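Iron transport multicopper oxidase FET3 (Saccharomyces cerevisiae, PDB 1ZPU) uses four bound copper ions to oxidise ferrous to ferric iron with dioxygen during high-affinity iron uptake, and also oxidises cuprous copper. Local coordinates at residues Y104-T108 and D109-E113; V147-L150 and T151-F154; I373-K376 and D377-V380; H419-P423 and D424-A428. One frame throughout, in Å; residues are numbered along the deposited sequence.

Contact 1 is the buried member of the set and lies at the copper cluster, where its histidines hold two of the metals. Contact 2 is a partly buried helix that packs directly on it: V147 CG1 comes within 3.4 Å of G110 CA, although the two belong to different plastocyanin-like domains. Contacts 3 and 4 both fall in the third such domain, their centres about 23 Å apart, and touch neither each other nor the first pair. Their chemistry follows their place: metal ligation and ring packing in contact 1, helical main-chain bonding in contact 2, a carboxylate-braced turn between sheets in contact 3, and an aspartate-held surface turn in contact 4.

Contact 1. Residues Y104-T108 and D109-E113. With CU1 (copper (I) ion), chain B; CU1 (copper (I) ion), chain C.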
loop_
_atom_site.group_PDB
_atom_site.type_symbol
_atom_site.label_atom_id
_atom_site.label_comp_id
_atom_site.label_asym_id
_atom_site.label_seq_id
_atom_site.Cartn_x
_atom_site.Cartn_y
_atom_site.Cartn_z
ATOM N N TYR A 104 -2.584 -8.819 0.181
ATOM C CA TYR A 104 -1.405 -9.076 0.956
ATOM C C TYR A 104 -0.183 -8.991 0.060
ATOM O O TYR A 104 -0.229 -9.368 -1.109
ATOM C CB TYR A 104 -1.516 -10.448 1.606
ATOM C CG TYR A 104 -1.420 -11.619 0.663
ATOM C CD1 TYR A 104 -0.190 -12.198 0.378
ATOM C CD2 TYR A 104 -2.563 -12.173 0.085
ATOM C CE1 TYR A 104 -0.096 -13.285 -0.468
ATOM C CE2 TYR A 104 -2.478 -13.269 -0.773
ATOM C CZ TYR A 104 -1.237 -13.821 -1.044
ATOM O OH TYR A 104 -1.126 -14.916 -1.877
ATOM N N HIS A 105 0.912 -8.483 0.605
ATOM C CA HIS A 105 2.164 -8.404 -0.130
ATOM C C HIS A 105 3.339 -8.531 0.816
ATOM O O HIS A 105 3.209 -8.257 2.009
ATOM C CB HIS A 105 2.266 -7.083 -0.912
ATOM C CG HIS A 105 2.139 -5.848 -0.068
ATOM N ND1 HIS A 105 3.203 -5.295 0.616
ATOM C CD2 HIS A 105 1.077 -5.042 0.179
ATOM C CE1 HIS A 105 2.795 -4.213 1.260
ATOM N NE2 HIS A 105 1.510 -4.037 1.009
ATOM N N SER A 106 4.479 -8.951 0.284
ATOM C CA SER A 106 5.724 -8.924 1.033
ATOM C C SER A 106 6.020 -7.495 1.429
ATOM O O SER A 106 5.760 -6.572 0.664
ATOM C CB SER A 106 6.862 -9.460 0.168
ATOM O OG SER A 106 8.127 -9.200 0.747
ATOM N N HIS A 107 6.551 -7.299 2.626
ATOM C CA HIS A 107 6.953 -5.955 3.041
ATOM C C HIS A 107 8.479 -5.815 3.165
ATOM O O HIS A 107 8.964 -4.885 3.813
ATOM C CB HIS A 107 6.255 -5.555 4.346
ATOM C CG HIS A 107 5.828 -4.121 4.381
ATOM N ND1 HIS A 107 6.704 -3.090 4.640
ATOM C CD2 HIS A 107 4.619 -3.545 4.178
ATOM C CE1 HIS A 107 6.051 -1.942 4.598
ATOM N NE2 HIS A 107 4.786 -2.190 4.312
ATOM N N THR A 108 9.230 -6.732 2.546
ATOM C CA THR A 108 10.675 -6.620 2.533
ATOM C C THR A 108 11.080 -5.631 1.433
ATOM O O THR A 108 10.376 -4.644 1.243
ATOM C CB THR A 108 11.364 -7.997 2.520
ATOM O OG1 THR A 108 10.935 -8.722 3.679
ATOM C CG2 THR A 108 12.872 -7.859 2.602
ATOM N N ASP A 109 12.200 -5.850 0.741
ATOM C CA ASP A 109 12.827 -4.805 -0.096
ATOM C C ASP A 109 11.892 -4.389 -1.247
ATOM O O ASP A 109 11.007 -3.542 -1.068
ATOM C CB ASP A 109 14.192 -5.291 -0.613
ATOM C CG ASP A 109 15.316 -5.282 0.498
ATOM O OD1 ASP A 109 15.881 -4.177 0.772
ATOM O OD2 ASP A 109 15.671 -6.377 1.052
ATOM N N GLY A 110 12.061 -4.988 -2.422
ATOM C CA GLY A 110 11.147 -4.722 -3.526
ATOM C C GLY A 110 10.383 -5.985 -3.818
ATOM O O GLY A 110 9.556 -6.042 -4.743
ATOM N N GLN A 111 10.688 -6.999 -3.018
ATOM C CA GLN A 111 10.077 -8.310 -3.079
ATOM C C GLN A 111 8.678 -8.364 -3.747
ATOM O O GLN A 111 8.503 -9.093 -4.713
ATOM C CB GLN A 111 10.060 -8.872 -1.662
ATOM C CG GLN A 111 10.096 -10.356 -1.550
ATOM C CD GLN A 111 11.054 -10.809 -0.462
ATOM O OE1 GLN A 111 10.640 -11.280 0.599
ATOM N NE2 GLN A 111 12.346 -10.649 -0.718
ATOM N N TYR A 112 7.684 -7.608 -3.292
ATOM C CA TYR A 112 6.351 -7.818 -3.903
ATOM C C TYR A 112 6.229 -7.510 -5.406
ATOM O O TYR A 112 5.450 -8.163 -6.097
ATOM C CB TYR A 112 5.167 -7.269 -3.092
ATOM C CG TYR A 112 4.729 -5.839 -3.329
ATOM C CD1 TYR A 112 3.907 -5.486 -4.410
ATOM C CD2 TYR A 112 5.074 -4.844 -2.421
ATOM C CE1 TYR A 112 3.481 -4.164 -4.588
ATOM C CE2 TYR A 112 4.664 -3.544 -2.581
ATOM C CZ TYR A 112 3.870 -3.201 -3.653
ATOM O OH TYR A 112 3.504 -1.875 -3.754
ATOM N N GLU A 113 6.989 -6.543 -5.917
ATOM C CA GLU A 113 7.078 -6.362 -7.373
ATOM C C GLU A 113 7.516 -7.622 -8.086
ATOM O O GLU A 113 7.127 -7.847 -9.210
ATOM C CB GLU A 113 8.011 -5.219 -7.781
ATOM C CG GLU A 113 7.292 -3.874 -7.945
ATOM C CD GLU A 113 6.609 -3.672 -9.298
ATOM O OE1 GLU A 113 5.896 -4.560 -9.832
ATOM O OE2 GLU A 113 6.779 -2.573 -9.837
HETATM CU CU CU1 B . 0.264 -2.397 1.167
HETATM CU CU CU1 C . 3.491 -0.596 4.698
#
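S106 and Y112 face each other where the chain doubles back after strand 100-105, their CA atoms 5.1 Å apart; the runs 105-108 and 109-112 point in nearly opposite directions, 164° apart. Across this bend the ring of Y112 meets the ring of H105 obliquely, the planes at 43°, with Y112 CD2 3.6 Å from H105 ND1 and H105 CG over one face of the tyrosine, toward its rim. H105 CG sits between its backbone N and carbonyl carbon (chi1 57°), a torsion that turns NE2 to its copper at 2.1 Å. On the other side of the imidazole, ND1 donates almost straight to S106 O at 2.9 Å, with the acceptor in the ring plane, so the ring is held against rotation. S106 OG accepts from T108 N at 3.2 Å in an ST turn, and CB and CG of Q111 pack against the S106 side chain. A glycine at Q111 would remove CB and CG and probably leave a gap beside S106 OG. H107 heads away from Q111 and Y112 and binds the second copper through NE2. H62 and H464 complete the first copper site, H397 and H462 the second, while Y112 OH bonds G196 O. Alternate histidines of one short stretch thus serve the two type 3 coppers, with Y112 packed against H105 and H105 ND1 tied to S106 O.

Contact 2. Residues V147-L150 and T151-F154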
loop_
_atom_site.group_PDB
_atom_site.type_symbol
_atom_site.label_atom_id
_atom_site.label_comp_id
_atom_site.label_asym_id
_atom_site.label_seq_id
_atom_site.Cartn_x
_atom_site.Cartn_y
_atom_site.Cartn_z
ATOM N N VAL A 147 14.001 -6.697 -8.763
ATOM C CA VAL A 147 14.198 -5.494 -7.981
ATOM C C VAL A 147 15.607 -5.424 -7.396
ATOM O O VAL A 147 16.237 -4.376 -7.434
ATOM C CB VAL A 147 13.112 -5.360 -6.948
ATOM C CG1 VAL A 147 13.285 -4.103 -6.157
ATOM C CG2 VAL A 147 11.817 -5.299 -7.660
ATOM N N THR A 148 16.114 -6.548 -6.912
ATOM C CA THR A 148 17.473 -6.616 -6.400
ATOM C C THR A 148 18.495 -5.981 -7.348
ATOM O O THR A 148 19.351 -5.197 -6.904
ATOM C CB THR A 148 17.827 -8.070 -5.992
ATOM O OG1 THR A 148 17.483 -8.246 -4.610
ATOM C CG2 THR A 148 19.322 -8.409 -6.211
ATOM N N ASP A 149 18.369 -6.291 -8.642
ATOM C CA ASP A 149 19.264 -5.758 -9.672
ATOM C C ASP A 149 19.057 -4.273 -9.996
ATOM O O ASP A 149 20.034 -3.517 -10.142
ATOM C CB ASP A 149 19.191 -6.631 -10.916
ATOM C CG ASP A 149 19.827 -7.986 -10.690
ATOM O OD1 ASP A 149 20.791 -8.050 -9.890
ATOM O OD2 ASP A 149 19.377 -8.984 -11.293
ATOM N N LEU A 150 17.794 -3.858 -10.077
ATOM C CA LEU A 150 17.469 -2.462 -10.319
ATOM C C LEU A 150 17.951 -1.562 -9.187
ATOM O O LEU A 150 18.462 -0.469 -9.439
ATOM C CB LEU A 150 15.969 -2.273 -10.572
ATOM C CG LEU A 150 15.400 -3.017 -11.787
ATOM C CD1 LEU A 150 13.912 -2.928 -11.836
ATOM C CD2 LEU A 150 16.029 -2.519 -13.082
ATOM N N THR A 151 17.808 -2.038 -7.953
ATOM C CA THR A 151 18.224 -1.306 -6.760
ATOM C C THR A 151 19.690 -0.873 -6.813
ATOM O O THR A 151 20.046 0.183 -6.295
ATOM C CB THR A 151 18.021 -2.179 -5.511
ATOM O OG1 THR A 151 16.645 -2.564 -5.427
ATOM C CG2 THR A 151 18.421 -1.438 -4.229
ATOM N N LYS A 152 20.529 -1.691 -7.441
ATOM C CA LYS A 152 21.959 -1.424 -7.521
ATOM C C LYS A 152 22.239 -0.130 -8.255
ATOM O O LYS A 152 23.134 0.629 -7.869
ATOM C CB LYS A 152 22.687 -2.565 -8.227
ATOM C CG LYS A 152 22.780 -3.833 -7.432
ATOM C CD LYS A 152 23.156 -4.971 -8.345
ATOM C CE LYS A 152 22.958 -6.314 -7.667
ATOM N NZ LYS A 152 23.763 -7.345 -8.395
ATOM N N SER A 153 21.482 0.110 -9.318
ATOM C CA SER A 153 21.632 1.347 -10.077
ATOM C C SER A 153 20.595 2.409 -9.697
ATOM O O SER A 153 20.733 3.559 -10.100
ATOM C CB SER A 153 21.648 1.098 -11.588
ATOM O OG SER A 153 20.540 0.311 -11.979
ATOM N N PHE A 154 19.578 2.045 -8.917
ATOM C CA PHE A 154 18.622 3.039 -8.426
ATOM C C PHE A 154 19.182 3.856 -7.269
ATOM O O PHE A 154 19.115 5.081 -7.273
ATOM C CB PHE A 154 17.313 2.400 -7.979
ATOM C CG PHE A 154 16.368 3.363 -7.336
ATOM C CD1 PHE A 154 15.992 4.539 -7.998
ATOM C CD2 PHE A 154 15.836 3.094 -6.078
ATOM C CE1 PHE A 154 15.107 5.443 -7.410
ATOM C CE2 PHE A 154 14.940 3.978 -5.474
ATOM C CZ PHE A 154 14.574 5.161 -6.137
#
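V147 and T151 lie one turn apart in the short helix 147-154, where T151 N donates to V147 O at 2.9 Å nearly along the C=O axis and F154 N bonds L150 O in the same i to i+4 manner. The same V147 carbonyl takes a second bond, from T151 OG1 at 2.7 Å, which arrives from above the carbonyl plane. T151 OG1 lies beside its own backbone N (chi1 -58°), and this turns the hydroxyl back along the helix, past V147 CG1. A valine in T151's place would lack the hydroxyl, and V147 O would probably be left with the main-chain donor as its partner here. On the exposed side, the extended K152 chain runs alongside D149, and its NZ makes a weak, long salt bridge of 3.4 Å to D149 OD1. S153 OG reaches L150 O only weakly. Beyond the helix, D114 accepts from V147 N, and W467 of helix 466-470 packs on V147 and L150 and meets the F154 ring edge-to-face. Threonine bonding back to the carbonyl four residues earlier is a familiar feature of alpha-helices; here the helix belongs to the second plastocyanin-like domain and rests against the helix carrying H468, a type 1 copper ligand.

Contact 3. Residues I373-K376 and D377-V380; sequences ILEK and DEIV. With NAG (2-acetamido-2-deoxy-beta-D-glucopyranose), chain D.
The carboxylates of E375 and E378 are turned almost square to one another, their planes 82° apart. E375 N comes down on E378 from above the carboxylate plane and donates to OE2 at 2.9 Å, while the other oxygen, E378 OE1, lies 3.4 Å from E375 CB. The E375 carboxylate itself leads away from this contact: its OE2 is 2.9 Å from O5 of the N-acetylglucosamine of the N360 glycosylation site. A chi1 of 63° turns the E378 side chain back over its own main chain, and the extended remainder carries the acid across the bend until OE2 also passes 3.5 Å from L374 CB. The main chain closes the same bend, E378 N donating to E375 O at 3.1 Å, so that K376 and D377 form the outer corner of a beta turn. E378 therefore holds E375 at both its backbone N and its backbone O, the side chain taking the first and the main-chain N the second. The negative charge of E378 would probably strengthen the first of these bonds. Below the turn the character changes to apolar: L374 CD2 meets V380 CG2 at 3.7 Å, the two side chains crossing at about a right angle. F451 touches both of them, and H316 touches L374 and E378. Strand 371-374, paired with 474-479, lies in one sheet of the third plastocyanin-like domain; strand 379-386, between 316-326 and 446-452, lies in another, and the turn carries the chain from the first to the second.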
loop_
_atom_site.group_PDB
_atom_site.type_symbol
_atom_site.label_atom_id
_atom_site.label_comp_id
_atom_site.label_asym_id
_atom_site.label_seq_id
_atom_site.Cartn_x
_atom_site.Cartn_y
_atom_site.Cartn_z
ATOM N N ILE A 373 4.569 9.187 19.279
ATOM C CA ILE A 373 3.713 8.478 20.224
ATOM C C ILE A 373 2.325 9.105 20.270
ATOM O O ILE A 373 2.185 10.314 20.435
ATOM C CB ILE A 373 4.335 8.396 21.627
ATOM C CG1 ILE A 373 5.734 7.787 21.523
ATOM C CG2 ILE A 373 3.450 7.564 22.554
ATOM C CD1 ILE A 373 6.465 7.717 22.837
ATOM N N LEU A 374 1.307 8.267 20.111
ATOM C CA LEU A 374 -0.070 8.733 20.128
ATOM C C LEU A 374 -0.749 8.345 21.435
ATOM O O LEU A 374 -0.549 7.240 21.925
ATOM C CB LEU A 374 -0.843 8.156 18.942
ATOM C CG LEU A 374 -0.225 8.175 17.537
ATOM C CD1 LEU A 374 -1.152 7.440 16.585
ATOM C CD2 LEU A 374 0.069 9.583 17.032
ATOM N N GLU A 375 -1.556 9.254 21.988
ATOM C CA GLU A 375 -2.201 9.055 23.294
ATOM C C GLU A 375 -3.513 8.277 23.237
ATOM O O GLU A 375 -4.176 8.226 22.203
ATOM C CB GLU A 375 -2.427 10.389 24.011
ATOM C CG GLU A 375 -1.153 11.120 24.442
ATOM C CD GLU A 375 -0.313 10.357 25.474
ATOM O OE1 GLU A 375 -0.871 9.861 26.488
ATOM O OE2 GLU A 375 0.918 10.272 25.265
ATOM N N LYS A 376 -3.882 7.713 24.388
ATOM C CA LYS A 376 -4.987 6.745 24.537
ATOM C C LYS A 376 -6.107 6.801 23.511
ATOM O O LYS A 376 -6.319 5.820 22.808
ATOM C CB LYS A 376 -5.558 6.690 25.970
ATOM C CG LYS A 376 -5.311 7.926 26.878
ATOM C CD LYS A 376 -6.178 7.860 28.154
ATOM C CE LYS A 376 -6.189 9.186 28.923
ATOM N NZ LYS A 376 -6.438 10.353 28.013
ATOM N N ASP A 377 -6.824 7.915 23.406
ATOM C CA ASP A 377 -7.910 7.991 22.415
ATOM C C ASP A 377 -7.879 9.257 21.578
ATOM O O ASP A 377 -8.890 9.644 20.994
ATOM C CB ASP A 377 -9.286 7.856 23.087
ATOM C CG ASP A 377 -9.825 6.421 23.082
ATOM O OD1 ASP A 377 -9.663 5.708 22.062
ATOM O OD2 ASP A 377 -10.446 6.020 24.101
ATOM N N GLU A 378 -6.720 9.892 21.511
ATOM C CA GLU A 378 -6.624 11.220 20.933
ATOM C C GLU A 378 -6.952 11.267 19.459
ATOM O O GLU A 378 -6.785 10.278 18.734
ATOM C CB GLU A 378 -5.238 11.806 21.162
ATOM C CG GLU A 378 -4.090 11.057 20.514
ATOM C CD GLU A 378 -2.757 11.776 20.698
ATOM O OE1 GLU A 378 -2.687 12.731 21.514
ATOM O OE2 GLU A 378 -1.772 11.384 20.028
ATOM N N ILE A 379 -7.422 12.426 19.012
ATOM C CA ILE A 379 -7.649 12.648 17.593
ATOM C C ILE A 379 -6.345 13.153 16.966
ATOM O O ILE A 379 -5.807 14.194 17.360
ATOM C CB ILE A 379 -8.840 13.604 17.368
ATOM C CG1 ILE A 379 -10.148 12.873 17.684
ATOM C CG2 ILE A 379 -8.849 14.153 15.931
ATOM C CD1 ILE A 379 -11.196 13.747 18.343
ATOM N N VAL A 380 -5.833 12.385 16.008
ATOM C CA VAL A 380 -4.561 12.683 15.346
ATOM C C VAL A 380 -4.794 13.239 13.946
ATOM O O VAL A 380 -5.643 12.754 13.208
ATOM C CB VAL A 380 -3.660 11.423 15.241
ATOM C CG1 VAL A 380 -2.320 11.758 14.589
ATOM C CG2 VAL A 380 -3.429 10.808 16.612
HETATM C C1 NAG D . 2.950 10.421 27.884
HETATM C C2 NAG D . 3.239 11.918 28.062
HETATM C C3 NAG D . 2.440 12.621 29.187
HETATM C C4 NAG D . 1.393 11.784 29.956
HETATM C C5 NAG D . 1.288 10.315 29.505
HETATM C C6 NAG D . -0.069 9.677 29.796
HETATM C C7 NAG D . 5.607 12.316 27.442
HETATM C C8 NAG D . 7.003 11.944 27.865
HETATM N N2 NAG D . 4.655 12.099 28.351
HETATM O O3 NAG D . 1.823 13.796 28.688
HETATM O O4 NAG D . 1.697 11.850 31.342
HETATM O O5 NAG D . 1.574 10.195 28.123
HETATM O O6 NAG D . 0.105 8.262 29.847
HETATM O O7 NAG D . 5.396 12.799 26.325
#

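Contact 4. Residues H419-P423 and D424-A428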
loop_
_atom_site.group_PDB
_atom_site.type_symbol
_atom_site.label_atom_id
_atom_site.label_comp_id
_atom_site.label_asym_id
_atom_site.label_seq_id
_atom_site.Cartn_x
_atom_site.Cartn_y
_atom_site.Cartn_z
ATOM N N HIS A 419 2.852 24.466 -2.336
ATOM C CA HIS A 419 2.025 25.140 -1.344
ATOM C C HIS A 419 1.680 24.213 -0.191
ATOM O O HIS A 419 1.203 23.096 -0.399
ATOM C CB HIS A 419 0.776 25.726 -1.992
ATOM C CG HIS A 419 1.076 26.873 -2.898
ATOM N ND1 HIS A 419 1.332 26.710 -4.242
ATOM C CD2 HIS A 419 1.225 28.192 -2.642
ATOM C CE1 HIS A 419 1.598 27.886 -4.784
ATOM N NE2 HIS A 419 1.541 28.802 -3.834
ATOM N N SER A 420 1.962 24.671 1.024
ATOM C CA SER A 420 1.665 23.898 2.225
ATOM C C SER A 420 0.219 24.110 2.663
ATOM O O SER A 420 -0.431 25.079 2.249
ATOM C CB SER A 420 2.605 24.300 3.359
ATOM O OG SER A 420 3.900 23.781 3.154
ATOM N N PHE A 421 -0.282 23.199 3.492
ATOM C CA PHE A 421 -1.545 23.417 4.175
ATOM C C PHE A 421 -1.359 24.555 5.146
ATOM O O PHE A 421 -0.362 24.595 5.864
ATOM C CB PHE A 421 -1.971 22.169 4.943
ATOM C CG PHE A 421 -3.189 22.370 5.795
ATOM C CD1 PHE A 421 -4.439 22.580 5.215
ATOM C CD2 PHE A 421 -3.091 22.350 7.185
ATOM C CE1 PHE A 421 -5.570 22.768 6.007
ATOM C CE2 PHE A 421 -4.214 22.534 7.981
ATOM C CZ PHE A 421 -5.457 22.741 7.391
ATOM N N ASP A 422 -2.309 25.482 5.154
ATOM C CA ASP A 422 -2.303 26.554 6.132
ATOM C C ASP A 422 -3.542 26.446 7.027
ATOM O O ASP A 422 -4.674 26.597 6.550
ATOM C CB ASP A 422 -2.215 27.923 5.457
ATOM C CG ASP A 422 -1.862 29.037 6.436
ATOM O OD1 ASP A 422 -2.296 28.994 7.614
ATOM O OD2 ASP A 422 -1.142 29.974 6.025
ATOM N N PRO A 423 -3.332 26.188 8.333
ATOM C CA PRO A 423 -4.441 26.062 9.273
ATOM C C PRO A 423 -5.258 27.342 9.353
ATOM O O PRO A 423 -6.420 27.306 9.742
ATOM C CB PRO A 423 -3.737 25.814 10.608
ATOM C CG PRO A 423 -2.368 26.362 10.422
ATOM C CD PRO A 423 -2.036 26.022 9.013
ATOM N N ASP A 424 -4.647 28.460 8.980
ATOM C CA ASP A 424 -5.310 29.751 9.020
ATOM C C ASP A 424 -6.055 30.048 7.720
ATOM O O ASP A 424 -6.939 30.904 7.686
ATOM C CB ASP A 424 -4.289 30.853 9.314
ATOM C CG ASP A 424 -3.730 30.784 10.729
ATOM O OD1 ASP A 424 -3.735 29.699 11.350
ATOM O OD2 ASP A 424 -3.270 31.837 11.220
ATOM N N ASN A 425 -5.706 29.325 6.660
ATOM C CA ASN A 425 -6.175 29.651 5.321
ATOM C C ASN A 425 -6.403 28.410 4.471
ATOM O O ASN A 425 -5.470 27.903 3.859
ATOM C CB ASN A 425 -5.121 30.543 4.652
ATOM C CG ASN A 425 -5.512 30.980 3.255
ATOM O OD1 ASN A 425 -6.642 31.489 3.051
ATOM N ND2 ASN A 425 -4.562 30.795 2.278
ATOM N N HIS A 426 -7.640 27.925 4.430
ATOM C CA HIS A 426 -7.974 26.698 3.710
ATOM C C HIS A 426 -9.472 26.651 3.417
ATOM O O HIS A 426 -10.259 27.238 4.159
ATOM C CB HIS A 426 -7.560 25.469 4.538
ATOM C CG HIS A 426 -8.266 25.364 5.856
ATOM N ND1 HIS A 426 -9.561 24.904 5.974
ATOM C CD2 HIS A 426 -7.863 25.676 7.111
ATOM C CE1 HIS A 426 -9.925 24.936 7.243
ATOM N NE2 HIS A 426 -8.914 25.401 7.953
ATOM N N PRO A 427 -9.876 25.940 2.345
ATOM C CA PRO A 427 -11.307 25.718 2.092
ATOM C C PRO A 427 -11.974 25.019 3.285
ATOM O O PRO A 427 -11.294 24.308 4.029
ATOM C CB PRO A 427 -11.301 24.777 0.879
ATOM C CG PRO A 427 -9.945 24.963 0.228
ATOM C CD PRO A 427 -9.009 25.299 1.327
ATOM N N ALA A 428 -13.279 25.223 3.473
ATOM C CA ALA A 428 -14.015 24.495 4.507
ATOM C C ALA A 428 -13.893 22.979 4.273
ATOM O O ALA A 428 -14.085 22.504 3.153
ATOM C CB ALA A 428 -15.462 24.919 4.516
#
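H426 reaches back over the turn to F421 and the carbonyls beside it, and its atoms can be followed outward. CB lies 3.7 Å from F421 CE1, and CG keeps in touch with the same phenylalanine atom. The imidazole and phenyl planes are near parallel (30°) but offset, with centroids 5.3 Å apart, so the rings barely overlap. From there one edge of the imidazole faces the backbone: CD2 sits 3.4 Å from D422 O, near the ring plane, and about as close to P423 O. NE2, at the tip, lies 3.6 Å from P423 O. On the other edge, ND1 donates to P427 O at 2.7 Å, again in the ring plane, which fixes how the ring is rotated. A chi1 of 62° swings the ring back toward the 419-423 side. At the turn itself N425 N donates to D422 O at 2.9 Å. D422 also contributes its side chain, OD1 accepting from D424 N at 2.8 Å on the anti side, tilted somewhat out of the carboxylate plane. Around the contact, F429 stacks on H426, while F421 rests on V383 and V448 of the underlying sheet and its backbone N bonds N385. D422 to N425 is a type I beta turn overlaid by an Asx turn, with proline at its second position, in the long surface loop between strands 401-406 and 434-436, away from the copper sites.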